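Local coordinates for DNA repair protein RECN (Deinococcus radiodurans, PDB 4ABX), which may take part in recombinational repair of damaged DNA as an ATP-binding, SMC-like protein, represented here by its coiled-coil domain, at residues Arg12-Leu17 with Glu157-Leu162; Val27-Gly32 with Glu146-Phe151. All coordinates share one frame; numbering follows the deposited sequence.

Both contacts lie on the same side of the centre of this all-helical, elongated coiled-coil domain, and both draw on helix 145-169. Interaction 1 pairs that helix with helix 6-27, bringing the first and last helices together near the chain ends. Interaction 2 brings the loop that follows helix 6-27 against the beginning of helix 145-169. Along the chain the order is 12-17, 27-32, 146-151, 157-162, as the chain leaves along helix 6-27 and returns along helix 145-169, consistent with an SMC-like architecture in which the rest of the protein continues from these ends. The two centres are 19 Å apart and the nearest atoms about 6 Å; interaction 1 is the farther from the chain's centre.

Interaction 1 of 2, residues Arg12-Leu17 with Glu157-Leu162; sequences RQIDLL and EELAGL
Leu17, buried within an otherwise surface contact, points at helix 145-169 and crosses the extended chain of Glu158 at about a right angle. With CG anti to the carbonyl carbon (chi1 -61°) and chi2 near anti, Leu17 CD1 comes 3.7 Å from Glu158 CD, over the carboxylate face, so that this exposed acid lies over the leucine methyls; Leu17 CB faces Leu159 CB. The Leu17 CD1 methyl also meets Leu162 CD1 at 3.9 Å, tip to tip. Ile14 divides its branches between two leucines: CG2 reaches Leu159 CD1 at 3.7 Å where the two side chains cross nearly at right angles, whereas CG1 slides past Leu162 in the reverse direction, 3.8 Å from Leu162 CB. The segments belong to an antiparallel helix pair of the RecN coiled-coil domain, their axes 9.5 Å apart and their directions 149° apart, with Ile14 level with Leu159. Along one margin, Gln13 sends its CG out anti to the backbone N, bends at chi2 and crosses Leu162 obliquely, CG lying 3.4 Å from Leu162 CD1. Beyond it the Gln13 amide and the Glu158 carboxylate meet on this same margin, their chains crossing at about a right angle and their planes 32° apart.

Interaction 2 of 2, residues Val27-Gly32 with Glu146-Phe151; sequences VSPDPG and EDVVEF
Pro31, Val149 and Pro29 have the most surface buried where the loop after helix 6-27 passes the first turns of helix 145-169. Pro31 directs its ring at the helix and divides its atoms between two residues one turn apart. Its CG rests 3.9 Å from Val149 CG2, with the ring and the valine crossing at about a right angle, and Pro31 CD touches the same methyl at 4.0 Å. The adjoining ring atom, Pro31 CB, lies 3.9 Å from Glu146 CD. The glutamate reaches it with CG anti to the carbonyl carbon (chi1 -74°) and a bend at chi2 (90°), which bring CG, CD and both carboxylate oxygens near Pro31 CB.

Val149 makes its contacts through one branch. CG2, anti to the carbonyl carbon, serves both prolines, meeting Pro29 O at 3.8 Å and Pro29 CG at 4.2 Å, where the two side chains cross obliquely. Pro29 CG also reaches Val148 CG1 at 4.2 Å, so this one ring atom touches two successive valines. No hydrogen bond joins the segments; the contact is chiefly apolar, a plain loop-on-helix packing at the break between helices 6-27 and 33-63 of the coiled-coil domain.

Ser28, with positive phi, is where the chain leaves helical geometry, and Arg130 donates a hydrogen bond to Val27 O there. Pro29 and Val148 both pack on Ile24 of helix 6-27, and Pro29 also touches Leu134 and Leu137 of helix 121-141, placing the loop among three helices.

Interaction 1 of 2, residues Arg12-Leu17 with Glu157-Leu162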
ATOM      1  N   ARG A  12     -66.562 -21.734  -4.437  1.00 27.61           N
ATOM      2  CA  ARG A  12     -65.256 -21.141  -4.686  1.00 20.95           C
ATOM      3  C   ARG A  12     -65.004 -19.951  -3.764  1.00 21.40           C
ATOM      4  O   ARG A  12     -63.886 -19.740  -3.310  1.00 25.28           O
ATOM      5  CB  ARG A  12     -65.091 -20.752  -6.166  1.00 24.37           C
ATOM      6  CG  ARG A  12     -65.107 -21.954  -7.126  1.00 20.01           C
ATOM      7  CD  ARG A  12     -64.611 -21.596  -8.525  1.00 21.69           C
ATOM      8  NE  ARG A  12     -65.307 -20.444  -9.092  1.00 23.16           N
ATOM      9  CZ  ARG A  12     -66.412 -20.518  -9.828  1.00 31.78           C
ATOM     10  NH1 ARG A  12     -66.965 -21.697 -10.103  1.00 28.51           N
ATOM     11  NH2 ARG A  12     -66.966 -19.408 -10.294  1.00 33.03           N
ATOM     12  N   GLN A  13     -66.046 -19.179  -3.480  1.00 22.04           N
ATOM     13  CA  GLN A  13     -65.893 -18.028  -2.602  1.00 24.33           C
ATOM     14  C   GLN A  13     -65.558 -18.475  -1.182  1.00 27.40           C
ATOM     15  O   GLN A  13     -64.764 -17.836  -0.492  1.00 25.89           O
ATOM     16  CB  GLN A  13     -67.148 -17.154  -2.614  1.00 25.31           C
ATOM     17  CG  GLN A  13     -67.023 -15.884  -1.777  1.00 26.06           C
ATOM     18  CD  GLN A  13     -66.090 -14.860  -2.398  1.00 35.66           C
ATOM     19  OE1 GLN A  13     -65.819 -13.814  -1.810  1.00 38.70           O
ATOM     20  NE2 GLN A  13     -65.602 -15.153  -3.596  1.00 38.39           N
ATOM     21  N   ILE A  14     -66.161 -19.579  -0.750  1.00 30.56           N
ATOM     22  CA  ILE A  14     -65.840 -20.166   0.551  1.00 27.47           C
ATOM     23  C   ILE A  14     -64.355 -20.534   0.659  1.00 25.56           C
ATOM     24  O   ILE A  14     -63.726 -20.262   1.680  1.00 25.70           O
ATOM     25  CB  ILE A  14     -66.720 -21.402   0.852  1.00 24.64           C
ATOM     26  CG1 ILE A  14     -68.157 -20.959   1.130  1.00 23.00           C
ATOM     27  CG2 ILE A  14     -66.162 -22.197   2.034  1.00 24.79           C
ATOM     28  CD1 ILE A  14     -69.153 -22.107   1.277  1.00 26.92           C
ATOM     29  N   ASP A  15     -63.803 -21.147  -0.389  1.00 19.85           N
ATOM     30  CA  ASP A  15     -62.388 -21.517  -0.404  1.00 23.38           C
ATOM     31  C   ASP A  15     -61.491 -20.283  -0.374  1.00 24.75           C
ATOM     32  O   ASP A  15     -60.474 -20.255   0.316  1.00 27.19           O
ATOM     33  CB  ASP A  15     -62.048 -22.346  -1.647  1.00 28.11           C
ATOM     34  CG  ASP A  15     -62.534 -23.782  -1.552  1.00 33.46           C
ATOM     35  OD1 ASP A  15     -62.786 -24.256  -0.427  1.00 31.70           O
ATOM     36  OD2 ASP A  15     -62.648 -24.440  -2.608  1.00 33.34           O
ATOM     37  N   LEU A  16     -61.863 -19.275  -1.156  1.00 29.23           N
ATOM     38  CA  LEU A  16     -61.125 -18.016  -1.202  1.00 27.06           C
ATOM     39  C   LEU A  16     -61.004 -17.391   0.186  1.00 27.13           C
ATOM     40  O   LEU A  16     -59.910 -17.067   0.649  1.00 28.35           O
ATOM     41  CB  LEU A  16     -61.836 -17.040  -2.146  1.00 28.41           C
ATOM     42  CG  LEU A  16     -61.345 -15.591  -2.202  1.00 31.88           C
ATOM     43  CD1 LEU A  16     -59.866 -15.535  -2.554  1.00 26.36           C
ATOM     44  CD2 LEU A  16     -62.162 -14.803  -3.208  1.00 36.24           C
ATOM     45  N   LEU A  17     -62.140 -17.223   0.852  1.00 26.14           N
ATOM     46  CA  LEU A  17     -62.169 -16.544   2.138  1.00 21.68           C
ATOM     47  C   LEU A  17     -61.456 -17.360   3.215  1.00 22.13           C
ATOM     48  O   LEU A  17     -60.700 -16.814   4.023  1.00 23.81           O
ATOM     49  CB  LEU A  17     -63.614 -16.256   2.550  1.00 22.68           C
ATOM     50  CG  LEU A  17     -64.403 -15.347   1.605  1.00 20.36           C
ATOM     51  CD1 LEU A  17     -65.908 -15.450   1.882  1.00 19.82           C
ATOM     52  CD2 LEU A  17     -63.921 -13.903   1.714  1.00 22.92           C
ATOM     53  N   GLU A 157     -66.430 -13.175   8.810  1.00 37.97           N
ATOM     54  CA  GLU A 157     -67.868 -12.984   8.902  1.00 38.32           C
ATOM     55  C   GLU A 157     -68.555 -13.385   7.599  1.00 38.10           C
ATOM     56  O   GLU A 157     -69.541 -14.125   7.600  1.00 29.59           O
ATOM     57  CB  GLU A 157     -68.205 -11.533   9.256  1.00 42.15           C
ATOM     58  CG  GLU A 157     -69.696 -11.244   9.243  1.00 48.97           C
ATOM     59  CD  GLU A 157     -70.045  -9.914   9.871  1.00 60.89           C
ATOM     60  OE1 GLU A 157     -69.244  -8.964   9.750  1.00 64.09           O
ATOM     61  OE2 GLU A 157     -71.125  -9.821  10.494  1.00 66.60           O
ATOM     62  N   GLU A 158     -68.028 -12.901   6.479  1.00 36.62           N
ATOM     63  CA  GLU A 158     -68.609 -13.241   5.189  1.00 33.81           C
ATOM     64  C   GLU A 158     -68.605 -14.760   4.988  1.00 30.67           C
ATOM     65  O   GLU A 158     -69.588 -15.346   4.538  1.00 28.67           O
ATOM     66  CB  GLU A 158     -67.855 -12.534   4.064  1.00 30.92           C
ATOM     67  CG  GLU A 158     -68.498 -12.709   2.698  1.00 40.97           C
ATOM     68  CD  GLU A 158     -67.638 -12.172   1.573  1.00 43.19           C
ATOM     69  OE1 GLU A 158     -66.665 -11.444   1.859  1.00 41.40           O
ATOM     70  OE2 GLU A 158     -67.941 -12.477   0.401  1.00 49.91           O
ATOM     71  N   LEU A 159     -67.498 -15.394   5.356  1.00 30.77           N
ATOM     72  CA  LEU A 159     -67.357 -16.841   5.261  1.00 30.95           C
ATOM     73  C   LEU A 159     -68.432 -17.589   6.061  1.00 33.47           C
ATOM     74  O   LEU A 159     -68.980 -18.588   5.596  1.00 30.44           O
ATOM     75  CB  LEU A 159     -65.956 -17.257   5.730  1.00 30.82           C
ATOM     76  CG  LEU A 159     -65.669 -18.750   5.892  1.00 31.16           C
ATOM     77  CD1 LEU A 159     -65.859 -19.483   4.570  1.00 32.32           C
ATOM     78  CD2 LEU A 159     -64.262 -18.953   6.427  1.00 28.66           C
ATOM     79  N   ALA A 160     -68.731 -17.110   7.263  1.00 31.03           N
ATOM     80  CA  ALA A 160     -69.739 -17.758   8.093  1.00 35.30           C
ATOM     81  C   ALA A 160     -71.121 -17.707   7.445  1.00 35.65           C
ATOM     82  O   ALA A 160     -71.887 -18.671   7.518  1.00 32.64           O
ATOM     83  CB  ALA A 160     -69.775 -17.134   9.482  1.00 39.39           C
ATOM     84  N   GLY A 161     -71.441 -16.578   6.818  1.00 32.95           N
ATOM     85  CA  GLY A 161     -72.729 -16.415   6.168  1.00 35.17           C
ATOM     86  C   GLY A 161     -72.888 -17.364   4.997  1.00 32.81           C
ATOM     87  O   GLY A 161     -73.969 -17.908   4.760  1.00 33.87           O
ATOM     88  N   LEU A 162     -71.803 -17.574   4.260  1.00 31.15           N
ATOM     89  CA  LEU A 162     -71.843 -18.464   3.104  1.00 30.22           C
ATOM     90  C   LEU A 162     -71.995 -19.925   3.516  1.00 29.03           C
ATOM     91  O   LEU A 162     -72.766 -20.671   2.915  1.00 36.02           O
ATOM     92  CB  LEU A 162     -70.602 -18.276   2.230  1.00 26.90           C
ATOM     93  CG  LEU A 162     -70.545 -16.934   1.497  1.00 32.81           C
ATOM     94  CD1 LEU A 162     -69.312 -16.849   0.611  1.00 33.97           C
ATOM     95  CD2 LEU A 162     -71.808 -16.717   0.683  1.00 33.19           C
TER

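Interaction 2 of 2, residues Val27-Gly32 with Glu146-Phe151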
ATOM      1  N   VAL A  27     -49.997 -15.638  10.571  1.00 33.44           N
ATOM      2  CA  VAL A  27     -48.986 -14.610  10.813  1.00 25.82           C
ATOM      3  C   VAL A  27     -49.323 -13.823  12.075  1.00 28.39           C
ATOM      4  O   VAL A  27     -48.432 -13.362  12.801  1.00 25.70           O
ATOM      5  CB  VAL A  27     -48.867 -13.654   9.611  1.00 31.93           C
ATOM      6  CG1 VAL A  27     -47.907 -12.513   9.921  1.00 35.61           C
ATOM      7  CG2 VAL A  27     -48.419 -14.420   8.377  1.00 31.84           C
ATOM      8  N   SER A  28     -50.622 -13.679  12.328  1.00 25.42           N
ATOM      9  CA  SER A  28     -51.123 -13.009  13.523  1.00 27.33           C
ATOM     10  C   SER A  28     -50.568 -11.592  13.693  1.00 29.51           C
ATOM     11  O   SER A  28     -49.889 -11.298  14.681  1.00 30.35           O
ATOM     12  CB  SER A  28     -50.841 -13.860  14.764  1.00 29.71           C
ATOM     13  OG  SER A  28     -51.409 -13.264  15.911  1.00 41.93           O
ATOM     14  N   PRO A  29     -50.871 -10.706  12.733  1.00 24.85           N
ATOM     15  CA  PRO A  29     -50.387  -9.321  12.775  1.00 28.34           C
ATOM     16  C   PRO A  29     -50.920  -8.555  13.983  1.00 29.92           C
ATOM     17  O   PRO A  29     -52.115  -8.591  14.274  1.00 23.25           O
ATOM     18  CB  PRO A  29     -50.934  -8.718  11.475  1.00 26.19           C
ATOM     19  CG  PRO A  29     -52.091  -9.594  11.101  1.00 23.96           C
ATOM     20  CD  PRO A  29     -51.683 -10.969  11.533  1.00 22.84           C
ATOM     21  N   ASP A  30     -50.025  -7.860  14.675  1.00 27.52           N
ATOM     22  CA  ASP A  30     -50.394  -7.087  15.855  1.00 30.62           C
ATOM     23  C   ASP A  30     -50.123  -5.612  15.600  1.00 32.31           C
ATOM     24  O   ASP A  30     -48.996  -5.142  15.773  1.00 27.13           O
ATOM     25  CB  ASP A  30     -49.603  -7.584  17.067  1.00 28.12           C
ATOM     26  CG  ASP A  30     -49.823  -6.732  18.308  1.00 38.24           C
ATOM     27  OD1 ASP A  30     -50.876  -6.070  18.419  1.00 37.81           O
ATOM     28  OD2 ASP A  30     -48.930  -6.735  19.180  1.00 41.88           O
ATOM     29  N   PRO A  31     -51.162  -4.873  15.181  1.00 34.61           N
ATOM     30  CA  PRO A  31     -50.973  -3.468  14.814  1.00 33.42           C
ATOM     31  C   PRO A  31     -50.128  -2.740  15.854  1.00 34.61           C
ATOM     32  O   PRO A  31     -50.368  -2.874  17.054  1.00 35.18           O
ATOM     33  CB  PRO A  31     -52.398  -2.921  14.788  1.00 37.15           C
ATOM     34  CG  PRO A  31     -53.244  -4.115  14.440  1.00 37.84           C
ATOM     35  CD  PRO A  31     -52.580  -5.277  15.132  1.00 36.77           C
ATOM     36  N   GLY A  32     -49.130  -1.994  15.395  1.00 28.22           N
ATOM     37  CA  GLY A  32     -48.228  -1.307  16.304  1.00 31.65           C
ATOM     38  C   GLY A  32     -46.866  -1.966  16.462  1.00 36.29           C
ATOM     39  O   GLY A  32     -45.883  -1.293  16.776  1.00 34.38           O
ATOM     40  N   GLU A 146     -53.631  -2.475  10.694  1.00 26.35           N
ATOM     41  CA  GLU A 146     -55.021  -2.271  11.088  1.00 27.84           C
ATOM     42  C   GLU A 146     -55.954  -2.724   9.965  1.00 27.13           C
ATOM     43  O   GLU A 146     -56.916  -3.457  10.206  1.00 29.92           O
ATOM     44  CB  GLU A 146     -55.296  -0.802  11.437  1.00 29.57           C
ATOM     45  CG  GLU A 146     -54.727  -0.330  12.776  1.00 32.84           C
ATOM     46  CD  GLU A 146     -53.304   0.222  12.675  1.00 40.60           C
ATOM     47  OE1 GLU A 146     -52.573  -0.121  11.715  1.00 38.84           O
ATOM     48  OE2 GLU A 146     -52.913   1.006  13.569  1.00 44.17           O
ATOM     49  N   ASP A 147     -55.673  -2.278   8.740  1.00 25.94           N
ATOM     50  CA  ASP A 147     -56.478  -2.666   7.582  1.00 24.36           C
ATOM     51  C   ASP A 147     -56.461  -4.176   7.388  1.00 23.46           C
ATOM     52  O   ASP A 147     -57.485  -4.779   7.064  1.00 21.82           O
ATOM     53  CB  ASP A 147     -55.981  -1.976   6.305  1.00 22.92           C
ATOM     54  CG  ASP A 147     -56.218  -0.476   6.315  1.00 27.44           C
ATOM     55  OD1 ASP A 147     -57.385  -0.046   6.456  1.00 30.23           O
ATOM     56  OD2 ASP A 147     -55.226   0.276   6.189  1.00 24.92           O
ATOM     57  N   VAL A 148     -55.290  -4.782   7.575  1.00 23.76           N
ATOM     58  CA  VAL A 148     -55.139  -6.223   7.408  1.00 24.19           C
ATOM     59  C   VAL A 148     -56.009  -6.992   8.403  1.00 25.70           C
ATOM     60  O   VAL A 148     -56.664  -7.979   8.050  1.00 25.17           O
ATOM     61  CB  VAL A 148     -53.674  -6.669   7.598  1.00 26.04           C
ATOM     62  CG1 VAL A 148     -53.546  -8.172   7.400  1.00 24.31           C
ATOM     63  CG2 VAL A 148     -52.751  -5.919   6.640  1.00 19.11           C
ATOM     64  N   VAL A 149     -55.999  -6.546   9.653  1.00 25.02           N
ATOM     65  CA  VAL A 149     -56.785  -7.201  10.692  1.00 27.78           C
ATOM     66  C   VAL A 149     -58.274  -7.059  10.380  1.00 29.77           C
ATOM     67  O   VAL A 149     -59.038  -8.026  10.478  1.00 27.76           O
ATOM     68  CB  VAL A 149     -56.466  -6.628  12.087  1.00 31.45           C
ATOM     69  CG1 VAL A 149     -57.509  -7.083  13.108  1.00 35.52           C
ATOM     70  CG2 VAL A 149     -55.058  -7.035  12.518  1.00 24.80           C
ATOM     71  N   GLU A 150     -58.675  -5.851   9.994  1.00 22.25           N
ATOM     72  CA  GLU A 150     -60.053  -5.595   9.589  1.00 25.48           C
ATOM     73  C   GLU A 150     -60.460  -6.484   8.409  1.00 28.74           C
ATOM     74  O   GLU A 150     -61.546  -7.079   8.412  1.00 26.56           O
ATOM     75  CB  GLU A 150     -60.239  -4.113   9.239  1.00 34.28           C
ATOM     76  CG  GLU A 150     -61.603  -3.762   8.658  1.00 37.35           C
ATOM     77  CD  GLU A 150     -62.731  -3.889   9.667  1.00 44.54           C
ATOM     78  OE1 GLU A 150     -62.445  -4.014  10.878  1.00 48.15           O
ATOM     79  OE2 GLU A 150     -63.910  -3.857   9.248  1.00 44.33           O
ATOM     80  N   PHE A 151     -59.582  -6.585   7.411  1.00 25.77           N
ATOM     81  CA  PHE A 151     -59.851  -7.420   6.244  1.00 25.78           C
ATOM     82  C   PHE A 151     -60.173  -8.849   6.672  1.00 25.07           C
ATOM     83  O   PHE A 151     -61.113  -9.453   6.168  1.00 23.05           O
ATOM     84  CB  PHE A 151     -58.679  -7.404   5.248  1.00 23.63           C
ATOM     85  CG  PHE A 151     -58.949  -8.165   3.967  1.00 20.40           C
ATOM     86  CD1 PHE A 151     -59.013  -9.553   3.962  1.00 24.21           C
ATOM     87  CD2 PHE A 151     -59.148  -7.493   2.774  1.00 25.65           C
ATOM     88  CE1 PHE A 151     -59.269 -10.256   2.782  1.00 19.54           C
ATOM     89  CE2 PHE A 151     -59.397  -8.185   1.594  1.00 25.41           C
ATOM     90  CZ  PHE A 151     -59.460  -9.567   1.600  1.00 24.97           C
TER